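Local coordinates for protein D-glycero-alpha-D-manno-heptose 7-phosphate kinase (Campylobacter jejuni subsp. jejuni, PDB 4N3O) that phosphorylates D-glycero-alpha-D-manno-heptose 7-phosphate at C-1 with ATP, giving the 1,7-bisphosphate on the route to the GDP-heptose used for capsule polysaccharide, at residues A[108-111]-A[112-116]. Numbering follows the deposited sequence.
Sequences SDVP and SGSGL
Ser114 turns its hydroxyl back onto the main chain of Pro111, three residues earlier, and gives the one hydrogen bond between 108-111 and 112-116. Ser114 OG lies 2.8 Å from Pro111 O. It meets that oxygen at a C=O...OG angle of 141°, tilted 29° out of the carbonyl plane. A Ser114 chi1 of -50° puts OG opposite its own carbonyl carbon and beside the backbone N, on the side where Pro111 O lies. The backbone between them makes a type II beta turn from Pro111 to Ser114. Gly113 takes its third position with positive phi, a backbone shape that glycine adopts readily.

A second serine-to-carbonyl bond lies just before the turn, within 108-111. Ser108 OG donates to Val110 O at 2.9 Å, in the carbonyl plane and on a lone pair, while Asp109 fastens its carboxylate to Tyr43 N and His45 NE2.

Van der Waals contacts divide the two branches of Val110. Its CG2 methyl sits beside the hydroxyl, 3.7 Å from Ser114 OG, and CG1 makes an apolar contact with Leu116 CD1 at 4.2 Å. Leu13 of strand 6-21 touches both Val110 and Leu116, and Phe206 of strand 202-206 lies against Ser114 and Leu116.

The loop joins strand 102-108 to helix 118-134 and begins the glycine- and serine-rich phosphate-binding motif of GHMP kinases; residues 113-116 probably bind ATP, as in relatives. At the start of this loop, the Ser114 hydroxyl and Pro111 O satisfy each other, linking the last and first residues of the turn, side chain to main chain.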
loop_
_atom_site.group_PDB
_atom_site.type_symbol
_atom_site.label_atom_id
_atom_site.label_comp_id
_atom_site.label_asym_id
_atom_site.label_seq_id
_atom_site.Cartn_x
_atom_site.Cartn_y
_atom_site.Cartn_z
ATOM N N SER A 108 -8.162 -1.572 13.001
ATOM C CA SER A 108 -6.821 -1.740 12.481
ATOM C C SER A 108 -6.798 -2.646 11.290
ATOM O O SER A 108 -7.616 -3.543 11.194
ATOM C CB SER A 108 -5.933 -2.363 13.561
ATOM O OG SER A 108 -4.689 -2.767 12.990
ATOM N N ASP A 109 -5.845 -2.430 10.385
ATOM C CA ASP A 109 -5.703 -3.322 9.217
ATOM C C ASP A 109 -5.068 -4.662 9.577
ATOM O O ASP A 109 -5.098 -5.585 8.766
ATOM C CB ASP A 109 -4.864 -2.670 8.127
ATOM C CG ASP A 109 -5.588 -1.575 7.420
ATOM O OD1 ASP A 109 -6.819 -1.633 7.390
ATOM O OD2 ASP A 109 -4.938 -0.658 6.885
ATOM N N VAL A 110 -4.487 -4.762 10.772
ATOM C CA VAL A 110 -3.847 -5.994 11.214
ATOM C C VAL A 110 -4.474 -6.474 12.515
ATOM O O VAL A 110 -4.942 -5.670 13.296
ATOM C CB VAL A 110 -2.330 -5.832 11.435
ATOM C CG1 VAL A 110 -1.681 -5.201 10.211
ATOM C CG2 VAL A 110 -2.043 -4.998 12.677
ATOM N N PRO A 111 -4.452 -7.794 12.751
ATOM C CA PRO A 111 -5.036 -8.392 13.951
ATOM C C PRO A 111 -4.346 -8.014 15.264
ATOM O O PRO A 111 -3.195 -7.543 15.287
ATOM C CB PRO A 111 -4.879 -9.915 13.714
ATOM C CG PRO A 111 -4.537 -10.074 12.268
ATOM C CD PRO A 111 -3.830 -8.812 11.881
ATOM N N SER A 112 -5.067 -8.256 16.348
ATOM C CA SER A 112 -4.584 -7.995 17.694
ATOM C C SER A 112 -3.295 -8.774 17.997
ATOM O O SER A 112 -3.133 -9.919 17.558
ATOM C CB SER A 112 -5.680 -8.384 18.701
ATOM O OG SER A 112 -5.276 -8.158 20.040
ATOM N N GLY A 113 -2.371 -8.135 18.716
ATOM C CA GLY A 113 -1.123 -8.781 19.129
ATOM C C GLY A 113 0.098 -8.553 18.257
ATOM O O GLY A 113 1.225 -8.785 18.696
ATOM N N SER A 114 -0.114 -8.111 17.025
ATOM C CA SER A 114 0.992 -7.862 16.097
ATOM C C SER A 114 2.078 -6.946 16.723
ATOM O O SER A 114 1.798 -6.142 17.629
ATOM C CB SER A 114 0.434 -7.263 14.801
ATOM O OG SER A 114 -0.661 -8.039 14.316
ATOM N N GLY A 115 3.316 -7.094 16.257
ATOM C CA GLY A 115 4.443 -6.303 16.778
ATOM C C GLY A 115 4.831 -5.188 15.830
ATOM O O GLY A 115 6.011 -5.024 15.493
ATOM N N LEU A 116 3.831 -4.404 15.432
ATOM C CA LEU A 116 4.018 -3.323 14.473
ATOM C C LEU A 116 3.708 -1.932 15.027
ATOM O O LEU A 116 3.464 -1.018 14.257
ATOM C CB LEU A 116 3.127 -3.587 13.246
ATOM C CG LEU A 116 3.371 -4.908 12.517
ATOM C CD1 LEU A 116 2.381 -5.117 11.383
ATOM C CD2 LEU A 116 4.792 -4.939 11.988
#